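Local coordinates for geranyltranstransferase (Enterococcus faecalis, PDB 3P8L), which probably condenses isopentenyl diphosphate with geranyl diphosphate to give farnesyl diphosphate and diphosphate, with magnesium as cofactor, at residues A[60-65]-A[198-203]; A[76-81]-A[129-134]; A[189-194]-A[213-218]; A[205-210]-A[278-283]. All coordinates share one frame; numbering follows the deposited sequence.

Interaction 1 (A[60-65]-A[198-203]); sequences TTVAAF and GVLANQ
Phe65 and Gln203 meet as a stack of flat groups: the amide lies over one face of the ring, the two planes 16° apart. Gln203 CG sits above the ring centre in a CH-pi contact, 3.7 Å from the centroid of Phe65. Farther out on the same side chain, Gln203 OE1 comes within 3.3 Å of Phe65 CE2. The Gln203 side chain bends at chi2 (-59°), which turns CD back over the CD2–CE2 side of the ring. A hydrogen bond from Gln203 NE2 to Ala201 O (3.2 Å, 160° at the hydrogen) holds the amide in this attitude, with the donor well above the carbonyl plane. Ala201 CB lies oblique to the Phe65 ring and 3.8 Å from Phe65 CB. The backbone behind this group is a Schellman motif ending helix 175-200: Gln203 N donates to Gly198 O, Asn202 N donates to Val199 O, and Asn202 takes positive phi, so Gln203 folds back beside the last turn. Nearer the helix body, Val62 CG2 packs on Leu200 CB at 3.9 Å, and Thr61 CG2 lies over Gly198 N, where there is no side chain to intervene. Thr61 OG1 is hydrogen-bonded to Leu57 O of its own helix. Beyond, Val207 and Leu211 of helix 205-230 and the ring of Phe287 also pack on Phe65.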
loop_
_atom_site.group_PDB
_atom_site.type_symbol
_atom_site.label_atom_id
_atom_site.label_comp_id
_atom_site.label_asym_id
_atom_site.label_seq_id
_atom_site.Cartn_x
_atom_site.Cartn_y
_atom_site.Cartn_z
ATOM N N THR A 60 -3.043 3.629 23.549
ATOM C CA THR A 60 -2.713 4.389 24.737
ATOM C C THR A 60 -3.279 5.806 24.622
ATOM O O THR A 60 -3.766 6.367 25.609
ATOM C CB THR A 60 -1.195 4.373 24.994
ATOM O OG1 THR A 60 -0.751 3.005 25.071
ATOM C CG2 THR A 60 -0.843 5.066 26.302
ATOM N N THR A 61 -3.250 6.358 23.409
ATOM C CA THR A 61 -3.712 7.723 23.154
ATOM C C THR A 61 -5.232 7.784 23.340
ATOM O O THR A 61 -5.738 8.712 23.963
ATOM C CB THR A 61 -3.239 8.232 21.766
ATOM O OG1 THR A 61 -1.807 8.251 21.757
ATOM C CG2 THR A 61 -3.743 9.634 21.465
ATOM N N VAL A 62 -5.935 6.770 22.835
ATOM C CA VAL A 62 -7.380 6.631 23.033
ATOM C C VAL A 62 -7.705 6.492 24.544
ATOM O O VAL A 62 -8.676 7.092 25.036
ATOM C CB VAL A 62 -7.946 5.442 22.206
ATOM C CG1 VAL A 62 -9.430 5.195 22.499
ATOM C CG2 VAL A 62 -7.755 5.689 20.706
ATOM N N ALA A 63 -6.875 5.735 25.266
ATOM C CA ALA A 63 -7.015 5.553 26.719
ATOM C C ALA A 63 -6.841 6.864 27.484
ATOM O O ALA A 63 -7.628 7.163 28.379
ATOM C CB ALA A 63 -6.046 4.500 27.242
ATOM N N ALA A 64 -5.819 7.626 27.108
ATOM C CA ALA A 64 -5.570 8.960 27.655
ATOM C C ALA A 64 -6.781 9.913 27.595
ATOM O O ALA A 64 -6.961 10.718 28.503
ATOM C CB ALA A 64 -4.365 9.586 26.985
ATOM N N PHE A 65 -7.601 9.808 26.547
ATOM C CA PHE A 65 -8.819 10.637 26.406
ATOM C C PHE A 65 -10.089 9.959 26.932
ATOM O O PHE A 65 -11.208 10.387 26.620
ATOM C CB PHE A 65 -9.031 11.084 24.951
ATOM C CG PHE A 65 -7.950 11.977 24.432
ATOM C CD1 PHE A 65 -7.026 11.495 23.515
ATOM C CD2 PHE A 65 -7.839 13.298 24.868
ATOM C CE1 PHE A 65 -6.012 12.296 23.034
ATOM C CE2 PHE A 65 -6.823 14.113 24.389
ATOM C CZ PHE A 65 -5.905 13.610 23.469
ATOM N N GLY A 198 -5.915 10.654 18.413
ATOM C CA GLY A 198 -6.746 11.872 18.475
ATOM C C GLY A 198 -8.044 11.851 17.684
ATOM O O GLY A 198 -9.079 12.311 18.168
ATOM N N VAL A 199 -7.986 11.311 16.468
ATOM C CA VAL A 199 -9.132 11.243 15.574
ATOM C C VAL A 199 -10.146 10.227 16.094
ATOM O O VAL A 199 -11.364 10.475 16.094
ATOM C CB VAL A 199 -8.668 10.903 14.132
ATOM C CG1 VAL A 199 -9.824 10.537 13.227
ATOM C CG2 VAL A 199 -7.883 12.061 13.553
ATOM N N LEU A 200 -9.632 9.089 16.558
ATOM C CA LEU A 200 -10.460 8.053 17.158
ATOM C C LEU A 200 -11.180 8.552 18.410
ATOM O O LEU A 200 -12.284 8.099 18.703
ATOM C CB LEU A 200 -9.631 6.792 17.474
ATOM C CG LEU A 200 -9.070 6.037 16.251
ATOM C CD1 LEU A 200 -8.036 4.982 16.666
ATOM C CD2 LEU A 200 -10.169 5.410 15.438
ATOM N N ALA A 201 -10.551 9.483 19.130
ATOM C CA ALA A 201 -11.112 10.016 20.365
ATOM C C ALA A 201 -11.887 11.330 20.161
ATOM O O ALA A 201 -12.253 11.994 21.141
ATOM C CB ALA A 201 -10.012 10.198 21.397
ATOM N N ASN A 202 -12.112 11.694 18.895
ATOM C CA ASN A 202 -12.840 12.912 18.508
ATOM C C ASN A 202 -12.290 14.234 19.035
ATOM O O ASN A 202 -13.055 15.137 19.374
ATOM C CB ASN A 202 -14.336 12.796 18.835
ATOM C CG ASN A 202 -15.199 12.834 17.594
ATOM O OD1 ASN A 202 -15.826 11.838 17.235
ATOM N ND2 ASN A 202 -15.227 13.985 16.922
ATOM N N GLN A 203 -10.968 14.342 19.089
ATOM C CA GLN A 203 -10.306 15.550 19.553
ATOM C C GLN A 203 -10.254 16.628 18.482
ATOM O O GLN A 203 -10.434 16.342 17.290
ATOM C CB GLN A 203 -8.904 15.220 20.041
ATOM C CG GLN A 203 -8.904 14.285 21.238
ATOM C CD GLN A 203 -9.668 14.865 22.420
ATOM O OE1 GLN A 203 -9.281 15.884 22.984
ATOM N NE2 GLN A 203 -10.735 14.202 22.809
#

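Interaction 2 (A[76-81]-A[129-134]); sequences VAASLE and FQLLSL
Ser79 faces Leu131 and Leu132 where helices 71-92 and 114-133 run antiparallel in the all-helical isoprenoid synthase fold. The axes of the two short segments come within 8.7 Å, at 167° between their directions. Polar contact is confined to the serine, which is deposited in two conformers; what follows concerns one of them. With OG anti to the carbonyl carbon (chi1 -73°), the hydroxyl enters the interface and hydrogen-bonds to Ala128 O, one turn before Leu132. Leu132 N is close to Ser79 OG but poorly angled, so it adds no bond. On the far side of helix 114-133, Ser133 OG donates to Gln130 O (2.7 Å), a carbonyl that also accepts from Leu134 N. There the helix faces the second subunit: Gln130 NE2 bonds Gln156 OE1 of that chain, and the Phe129 rings of both subunits meet almost parallel. Apolar contacts flank the serine. On one side Leu131 CD2 touches both Ser79 OG and Ala78 CB, 3.7 Å from the latter. On the other, Leu132 and Val76 cross obliquely in a layer shared with Leu137 and, from helix 175-200, Leu200; here Leu132 CD1 rests 3.8 Å from Val76 CG2.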
loop_
_atom_site.group_PDB
_atom_site.type_symbol
_atom_site.label_atom_id
_atom_site.label_comp_id
_atom_site.label_asym_id
_atom_site.label_seq_id
_atom_site.Cartn_x
_atom_site.Cartn_y
_atom_site.Cartn_z
ATOM N N VAL A 76 -7.617 0.167 13.316
ATOM C CA VAL A 76 -6.618 1.191 13.000
ATOM C C VAL A 76 -5.227 0.794 13.509
ATOM O O VAL A 76 -4.235 0.970 12.796
ATOM C CB VAL A 76 -7.021 2.605 13.527
ATOM C CG1 VAL A 76 -5.899 3.646 13.335
ATOM C CG2 VAL A 76 -8.273 3.114 12.796
ATOM N N ALA A 77 -5.168 0.271 14.742
ATOM C CA ALA A 77 -3.924 -0.169 15.351
ATOM C C ALA A 77 -3.289 -1.301 14.512
ATOM O O ALA A 77 -2.097 -1.286 14.274
ATOM C CB ALA A 77 -4.132 -0.614 16.818
ATOM N N ALA A 78 -4.126 -2.218 14.036
ATOM C CA ALA A 78 -3.711 -3.364 13.241
ATOM C C ALA A 78 -3.179 -2.971 11.855
ATOM O O ALA A 78 -2.138 -3.491 11.417
ATOM C CB ALA A 78 -4.870 -4.363 13.145
ATOM N N SER A 79 -3.878 -2.040 11.200
ATOM C CA SER A 79 -3.456 -1.488 9.909
ATOM C C SER A 79 -2.064 -0.853 10.006
ATOM O O SER A 79 -1.188 -1.115 9.167
ATOM C CB SER A 79 -4.472 -0.460 9.403
ATOM O OG SER A 79 -5.653 -1.095 8.951
ATOM N N LEU A 80 -1.850 -0.044 11.042
ATOM C CA LEU A 80 -0.535 0.564 11.275
ATOM C C LEU A 80 0.574 -0.474 11.527
ATOM O O LEU A 80 1.689 -0.376 10.964
ATOM C CB LEU A 80 -0.617 1.565 12.436
ATOM C CG LEU A 80 0.652 2.291 12.860
ATOM C CD1 LEU A 80 1.229 3.098 11.714
ATOM C CD2 LEU A 80 0.394 3.186 14.098
ATOM N N GLU A 81 0.270 -1.483 12.351
ATOM C CA GLU A 81 1.240 -2.533 12.620
ATOM C C GLU A 81 1.546 -3.398 11.371
ATOM O O GLU A 81 2.673 -3.892 11.232
ATOM C CB GLU A 81 0.834 -3.373 13.828
ATOM C CG GLU A 81 1.898 -4.360 14.310
ATOM C CD GLU A 81 3.205 -3.710 14.820
ATOM O OE1 GLU A 81 3.396 -2.461 14.810
ATOM O OE2 GLU A 81 4.061 -4.489 15.241
ATOM N N PHE A 129 -4.083 -0.936 3.967
ATOM C CA PHE A 129 -5.085 -0.073 3.346
ATOM C C PHE A 129 -6.402 -0.804 3.169
ATOM O O PHE A 129 -7.450 -0.209 3.386
ATOM C CB PHE A 129 -4.572 0.582 2.049
ATOM C CG PHE A 129 -3.548 1.651 2.321
ATOM C CD1 PHE A 129 -3.936 2.903 2.792
ATOM C CD2 PHE A 129 -2.206 1.378 2.217
ATOM C CE1 PHE A 129 -3.004 3.871 3.095
ATOM C CE2 PHE A 129 -1.253 2.345 2.517
ATOM C CZ PHE A 129 -1.650 3.585 2.961
ATOM N N GLN A 130 -6.367 -2.094 2.834
ATOM C CA GLN A 130 -7.635 -2.821 2.720
ATOM C C GLN A 130 -8.403 -2.894 4.047
ATOM O O GLN A 130 -9.602 -2.570 4.095
ATOM C CB GLN A 130 -7.463 -4.223 2.135
ATOM C CG GLN A 130 -8.805 -4.879 1.807
ATOM C CD GLN A 130 -8.687 -6.204 1.073
ATOM O OE1 GLN A 130 -7.638 -6.846 1.073
ATOM N NE2 GLN A 130 -9.775 -6.624 0.451
ATOM N N LEU A 131 -7.711 -3.312 5.109
ATOM C CA LEU A 131 -8.305 -3.362 6.439
ATOM C C LEU A 131 -8.919 -2.017 6.856
ATOM O O LEU A 131 -10.091 -1.971 7.248
ATOM C CB LEU A 131 -7.306 -3.873 7.496
ATOM C CG LEU A 131 -7.846 -3.845 8.946
ATOM C CD1 LEU A 131 -9.091 -4.740 9.134
ATOM C CD2 LEU A 131 -6.753 -4.198 9.959
ATOM N N LEU A 132 -8.145 -0.944 6.748
ATOM C CA LEU A 132 -8.618 0.404 7.039
ATOM C C LEU A 132 -9.865 0.828 6.217
ATOM O O LEU A 132 -10.815 1.414 6.771
ATOM C CB LEU A 132 -7.473 1.410 6.898
ATOM C CG LEU A 132 -7.604 2.796 7.536
ATOM C CD1 LEU A 132 -7.999 2.701 9.027
ATOM C CD2 LEU A 132 -6.289 3.558 7.405
ATOM N N SER A 133 -9.874 0.477 4.929
ATOM C CA SER A 133 -11.016 0.715 4.020
ATOM C C SER A 133 -12.285 -0.056 4.405
ATOM O O SER A 133 -13.416 0.426 4.181
ATOM C CB SER A 133 -10.621 0.403 2.566
ATOM O OG SER A 133 -10.717 -0.976 2.291
ATOM N N LEU A 134 -12.092 -1.235 4.997
ATOM C CA LEU A 134 -13.185 -2.078 5.459
ATOM C C LEU A 134 -13.500 -1.941 6.963
ATOM O O LEU A 134 -14.316 -2.690 7.486
ATOM C CB LEU A 134 -12.875 -3.545 5.137
ATOM C CG LEU A 134 -12.895 -3.929 3.655
ATOM C CD1 LEU A 134 -12.158 -5.233 3.451
ATOM C CD2 LEU A 134 -14.340 -4.012 3.105
#

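Interaction 3 (A[189-194]-A[213-218]); sequences LIEFAL and QFAHHY
Ala215 is the bump at the middle of this contact: its CB enters a hollow on helix 175-200 bounded by Ile190, Glu191 and Leu194. Ala215 CB goes deep enough to reach backbone, 3.5 Å from Glu191 CA and 3.7 Å from Ile190 O. The walls are side chains, with Leu194 CG at 3.7 Å and, in the one of two deposited conformers described, Glu191 CG at 3.8 Å from the same Ala215 CB. Such a small knob lets the CA atoms of Glu191 and Ala215 come within 5.0 Å, and the segment axes pass at 8.2 Å. Larger groups fill the flanks. Leu194 leans obliquely on the Phe214 ring, its CD1 3.6 Å from Phe214 CD2, while Leu292 and Leu296 of helix 289-298 also touch that ring. One turn along, Ile190 CG2, placed anti to the backbone N, serves two neighbours: it lies close to Ala215 O and meets Tyr218 CD2 at the edge of the ring, the two side chains crossing at about a right angle. At the outer margin Glu191 and His216 extend next to one another in the same direction, with carboxylate and imidazole nearly coplanar. Glu191 OE2 meets His216 CB at 3.6 Å, with ND1 farther off and not bonded; given the two conformers, this approach is doubtful in detail. Helices 175-200 and 205-230, roughly antiparallel with 142° between their directions here and joined by a short turn, form a helical hairpin within the all-alpha isoprenoid synthase bundle.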
loop_
_atom_site.group_PDB
_atom_site.type_symbol
_atom_site.label_atom_id
_atom_site.label_comp_id
_atom_site.label_asym_id
_atom_site.label_seq_id
_atom_site.Cartn_x
_atom_site.Cartn_y
_atom_site.Cartn_z
ATOM N N LEU A 189 5.390 7.451 11.061
ATOM C CA LEU A 189 4.395 6.460 11.525
ATOM C C LEU A 189 4.050 6.654 13.010
ATOM O O LEU A 189 2.946 6.333 13.433
ATOM C CB LEU A 189 4.879 5.004 11.314
ATOM C CG LEU A 189 5.054 4.352 9.934
ATOM C CD1 LEU A 189 5.328 2.846 10.101
ATOM C CD2 LEU A 189 3.839 4.561 9.036
ATOM N N ILE A 190 5.022 7.120 13.785
ATOM C CA ILE A 190 4.818 7.463 15.209
ATOM C C ILE A 190 3.833 8.627 15.264
ATOM O O ILE A 190 2.878 8.588 16.054
ATOM C CB ILE A 190 6.141 7.814 15.947
ATOM C CG1 ILE A 190 7.141 6.646 15.892
ATOM C CG2 ILE A 190 5.885 8.222 17.426
ATOM C CD1 ILE A 190 6.645 5.357 16.467
ATOM N N GLU A 191 4.056 9.627 14.395
ATOM C CA GLU A 191 3.144 10.765 14.292
ATOM C C GLU A 191 1.745 10.317 13.887
ATOM O O GLU A 191 0.755 10.749 14.505
ATOM C CB GLU A 191 3.707 11.860 13.373
ATOM C CG GLU A 191 4.733 12.759 14.067
ATOM C CD GLU A 191 5.686 13.437 13.099
ATOM O OE1 GLU A 191 5.552 13.208 11.880
ATOM O OE2 GLU A 191 6.574 14.190 13.557
ATOM N N PHE A 192 1.657 9.420 12.893
ATOM C CA PHE A 192 0.362 8.846 12.537
ATOM C C PHE A 192 -0.313 8.199 13.745
ATOM O O PHE A 192 -1.521 8.358 13.925
ATOM C CB PHE A 192 0.443 7.808 11.397
ATOM C CG PHE A 192 -0.883 7.151 11.115
ATOM C CD1 PHE A 192 -1.811 7.779 10.292
ATOM C CD2 PHE A 192 -1.237 5.941 11.728
ATOM C CE1 PHE A 192 -3.041 7.189 10.042
ATOM C CE2 PHE A 192 -2.472 5.366 11.506
ATOM C CZ PHE A 192 -3.380 5.996 10.653
ATOM N N ALA A 193 0.432 7.444 14.556
ATOM C CA ALA A 193 -0.206 6.738 15.675
ATOM C C ALA A 193 -0.921 7.723 16.626
ATOM O O ALA A 193 -2.051 7.476 17.048
ATOM C CB ALA A 193 0.795 5.903 16.443
ATOM N N LEU A 194 -0.249 8.826 16.939
ATOM C CA LEU A 194 -0.806 9.873 17.826
ATOM C C LEU A 194 -1.992 10.638 17.218
ATOM O O LEU A 194 -3.029 10.828 17.887
ATOM C CB LEU A 194 0.301 10.829 18.293
ATOM C CG LEU A 194 1.076 10.484 19.579
ATOM C CD1 LEU A 194 0.197 10.652 20.799
ATOM C CD2 LEU A 194 1.722 9.086 19.557
ATOM N N GLN A 213 3.036 16.870 18.093
ATOM C CA GLN A 213 4.271 17.365 18.679
ATOM C C GLN A 213 4.798 16.373 19.690
ATOM O O GLN A 213 6.013 16.117 19.753
ATOM C CB GLN A 213 4.047 18.728 19.352
ATOM C CG GLN A 213 3.932 19.906 18.390
ATOM C CD GLN A 213 3.660 21.225 19.112
ATOM O OE1 GLN A 213 4.421 21.637 19.991
ATOM N NE2 GLN A 213 2.572 21.887 18.742
ATOM N N PHE A 214 3.890 15.829 20.499
ATOM C CA PHE A 214 4.255 14.749 21.417
ATOM C C PHE A 214 4.929 13.585 20.680
ATOM O O PHE A 214 5.972 13.100 21.114
ATOM C CB PHE A 214 3.031 14.224 22.174
ATOM C CG PHE A 214 3.341 13.060 23.069
ATOM C CD1 PHE A 214 3.842 13.268 24.348
ATOM C CD2 PHE A 214 3.149 11.750 22.629
ATOM C CE1 PHE A 214 4.134 12.185 25.186
ATOM C CE2 PHE A 214 3.445 10.667 23.446
ATOM C CZ PHE A 214 3.931 10.885 24.741
ATOM N N ALA A 215 4.316 13.144 19.580
ATOM C CA ALA A 215 4.855 12.032 18.769
ATOM C C ALA A 215 6.241 12.333 18.246
ATOM O O ALA A 215 7.138 11.485 18.324
ATOM C CB ALA A 215 3.928 11.733 17.611
ATOM N N HIS A 216 6.416 13.553 17.735
ATOM C CA HIS A 216 7.732 14.022 17.302
ATOM C C HIS A 216 8.781 13.890 18.406
ATOM O O HIS A 216 9.860 13.362 18.165
ATOM C CB HIS A 216 7.677 15.467 16.783
ATOM C CG HIS A 216 9.029 16.077 16.574
ATOM N ND1 HIS A 216 9.775 15.857 15.435
ATOM C CD2 HIS A 216 9.775 16.891 17.361
ATOM C CE1 HIS A 216 10.920 16.512 15.529
ATOM N NE2 HIS A 216 10.945 17.145 16.688
ATOM N N HIS A 217 8.457 14.338 19.619
ATOM C CA HIS A 217 9.409 14.238 20.719
ATOM C C HIS A 217 9.581 12.784 21.151
ATOM O O HIS A 217 10.717 12.324 21.328
ATOM C CB HIS A 217 9.024 15.154 21.899
ATOM C CG HIS A 217 8.953 16.608 21.529
ATOM N ND1 HIS A 217 10.034 17.297 21.022
ATOM C CD2 HIS A 217 7.932 17.497 21.580
ATOM C CE1 HIS A 217 9.678 18.542 20.762
ATOM N NE2 HIS A 217 8.408 18.690 21.093
ATOM N N TYR A 218 8.470 12.055 21.275
ATOM C CA TYR A 218 8.542 10.613 21.574
ATOM C C TYR A 218 9.438 9.872 20.588
ATOM O O TYR A 218 10.333 9.137 21.000
ATOM C CB TYR A 218 7.151 9.942 21.599
ATOM C CG TYR A 218 7.263 8.491 22.025
ATOM C CD1 TYR A 218 7.313 8.153 23.376
ATOM C CD2 TYR A 218 7.373 7.460 21.083
ATOM C CE1 TYR A 218 7.444 6.823 23.786
ATOM C CE2 TYR A 218 7.520 6.134 21.483
ATOM C CZ TYR A 218 7.546 5.826 22.835
ATOM O OH TYR A 218 7.697 4.525 23.246
#

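Interaction 4 (A[205-210]-A[278-283]); sequences EEVIGL and EKIKAN
The carbonyl O of Lys279, a residue whose CB touches Leu210 across the contact, receives two N-H groups of Asn283. Asn283 N makes the regular helical bond to Lys279 O at 3.2 Å, and Asn283 ND2 adds a weak one to the same Lys279 O, 2.8 Å long but bent to 126° at the hydrogen. With the amide folded back in this way onto its own helix, Asn283 OD1 faces Glu206, 3.3 Å from Glu206 OE2. Both are acceptors, so the approach is no bond; carboxylate and amide stand nearly perpendicular, 86° apart. Inward from this polar margin the contact is apolar. Leu210 and Ile280 run alongside one another in opposite senses, Leu210 CB 3.7 Å from Ile280 CG1, and Leu210 CD1 also rests on Lys279 CB at 4.0 Å. Val207 CG1 reaches Ile280 CG2 more loosely, at 4.4 Å, and Phe65 also packs on Ile280. The segments belong to helices 205-230 and 259-283, antiparallel neighbours at one end of the helical bundle, their axes 10.2 Å apart at this point. Leu210 and Ile280 provide about half of the surface buried here, whereas the facing acceptors Glu206 OE2 and Asn283 OD1 would, as modelled, probably add no direct attraction at this exposed margin.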
loop_
_atom_site.group_PDB
_atom_site.type_symbol
_atom_site.label_atom_id
_atom_site.label_comp_id
_atom_site.label_asym_id
_atom_site.label_seq_id
_atom_site.Cartn_x
_atom_site.Cartn_y
_atom_site.Cartn_z
ATOM N N GLU A 205 -8.684 19.884 16.200
ATOM C CA GLU A 205 -7.518 20.142 15.384
ATOM C C GLU A 205 -6.378 20.694 16.218
ATOM O O GLU A 205 -5.209 20.481 15.906
ATOM C CB GLU A 205 -7.878 21.128 14.266
ATOM C CG GLU A 205 -7.088 20.916 12.979
ATOM C CD GLU A 205 -7.243 19.506 12.416
ATOM O OE1 GLU A 205 -8.384 19.125 12.075
ATOM O OE2 GLU A 205 -6.224 18.783 12.314
ATOM N N GLU A 206 -6.735 21.394 17.289
ATOM C CA GLU A 206 -5.770 21.990 18.197
ATOM C C GLU A 206 -5.070 20.893 19.020
ATOM O O GLU A 206 -3.846 20.907 19.186
ATOM C CB GLU A 206 -6.490 22.993 19.115
ATOM C CG GLU A 206 -5.838 24.377 19.196
ATOM C CD GLU A 206 -4.786 24.485 20.294
ATOM O OE1 GLU A 206 -3.702 23.876 20.149
ATOM O OE2 GLU A 206 -5.041 25.195 21.298
ATOM N N VAL A 207 -5.862 19.949 19.521
ATOM C CA VAL A 207 -5.338 18.845 20.322
ATOM C C VAL A 207 -4.517 17.887 19.438
ATOM O O VAL A 207 -3.397 17.519 19.800
ATOM C CB VAL A 207 -6.470 18.106 21.081
ATOM C CG1 VAL A 207 -5.930 16.891 21.842
ATOM C CG2 VAL A 207 -7.162 19.061 22.051
ATOM N N ILE A 208 -5.060 17.540 18.267
ATOM C CA ILE A 208 -4.387 16.653 17.297
ATOM C C ILE A 208 -3.016 17.219 16.941
ATOM O O ILE A 208 -2.028 16.479 16.909
ATOM C CB ILE A 208 -5.296 16.361 16.067
ATOM C CG1 ILE A 208 -6.401 15.383 16.476
ATOM C CG2 ILE A 208 -4.504 15.819 14.865
ATOM C CD1 ILE A 208 -7.589 15.309 15.517
ATOM N N GLY A 209 -2.954 18.540 16.759
ATOM C CA GLY A 209 -1.681 19.256 16.577
ATOM C C GLY A 209 -0.682 19.119 17.710
ATOM O O GLY A 209 0.528 19.004 17.472
ATOM N N LEU A 210 -1.180 19.148 18.946
ATOM C CA LEU A 210 -0.346 18.912 20.127
ATOM C C LEU A 210 0.097 17.435 20.263
ATOM O O LEU A 210 1.242 17.150 20.615
ATOM C CB LEU A 210 -1.084 19.363 21.391
ATOM C CG LEU A 210 -1.207 20.878 21.643
ATOM C CD1 LEU A 210 -1.912 21.145 22.975
ATOM C CD2 LEU A 210 0.162 21.568 21.620
ATOM N N GLU A 278 1.357 18.515 29.368
ATOM C CA GLU A 278 0.880 19.605 30.221
ATOM C C GLU A 278 -0.096 20.510 29.460
ATOM O O GLU A 278 -1.213 20.744 29.934
ATOM C CB GLU A 278 2.063 20.405 30.782
ATOM C CG GLU A 278 1.672 21.557 31.705
ATOM C CD GLU A 278 0.679 21.140 32.779
ATOM O OE1 GLU A 278 -0.476 21.623 32.738
ATOM O OE2 GLU A 278 1.045 20.315 33.645
ATOM N N LYS A 279 0.307 20.969 28.268
ATOM C CA LYS A 279 -0.558 21.798 27.416
ATOM C C LYS A 279 -1.862 21.107 27.027
ATOM O O LYS A 279 -2.903 21.763 26.955
ATOM C CB LYS A 279 0.166 22.299 26.157
ATOM C CG LYS A 279 1.283 23.302 26.409
ATOM C CD LYS A 279 1.748 23.952 25.107
ATOM C CE LYS A 279 3.269 23.999 25.024
ATOM N NZ LYS A 279 3.886 24.880 26.059
ATOM N N ILE A 280 -1.812 19.794 26.786
ATOM C CA ILE A 280 -3.028 19.013 26.483
ATOM C C ILE A 280 -3.950 18.903 27.704
ATOM O O ILE A 280 -5.179 19.025 27.583
ATOM C CB ILE A 280 -2.703 17.576 25.927
ATOM C CG1 ILE A 280 -1.949 17.663 24.597
ATOM C CG2 ILE A 280 -3.973 16.764 25.735
ATOM C CD1 ILE A 280 -1.300 16.341 24.135
ATOM N N LYS A 281 -3.348 18.668 28.869
ATOM C CA LYS A 281 -4.081 18.581 30.141
ATOM C C LYS A 281 -4.856 19.880 30.432
ATOM O O LYS A 281 -5.992 19.829 30.912
ATOM C CB LYS A 281 -3.120 18.209 31.291
ATOM C CG LYS A 281 -3.744 18.016 32.680
ATOM C CD LYS A 281 -4.837 16.945 32.719
ATOM C CE LYS A 281 -5.183 16.573 34.158
ATOM N NZ LYS A 281 -6.232 15.514 34.235
ATOM N N ALA A 282 -4.248 21.023 30.110
ATOM C CA ALA A 282 -4.904 22.331 30.226
ATOM C C ALA A 282 -6.083 22.485 29.260
ATOM O O ALA A 282 -7.114 23.054 29.621
ATOM C CB ALA A 282 -3.894 23.453 30.014
ATOM N N ASN A 283 -5.930 21.961 28.045
ATOM C CA ASN A 283 -6.950 22.068 27.000
ATOM C C ASN A 283 -8.087 21.050 27.117
ATOM O O ASN A 283 -9.170 21.266 26.572
ATOM C CB ASN A 283 -6.310 21.939 25.610
ATOM C CG ASN A 283 -5.638 23.221 25.137
ATOM O OD1 ASN A 283 -5.989 23.758 24.085
ATOM N ND2 ASN A 283 -4.663 23.709 25.901
#

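Read from the N terminus, residues 60-65 open the longest loop, closed at 198-203 by interaction 1, which joins the ends of helices 53-64 and 175-200. Interaction 2 is nested inside it, tying helix 71-92 to helix 114-133. Before that outer loop closes, 189-194 begins interaction 3, which pairs helices 175-200 and 205-230, ends at 213-218 and therefore crosses interaction 1. Interaction 4 starts at 205-210, inside the hairpin of interaction 3, and crosses it on the way to 278-283, joining helices 205-230 and 259-283. Interactions 1 and 4 stand in series yet touch where Ile208 packs on Val199 and Gly198. Leu80 of 76-81 packs on 189-194, linking interactions 2 and 3.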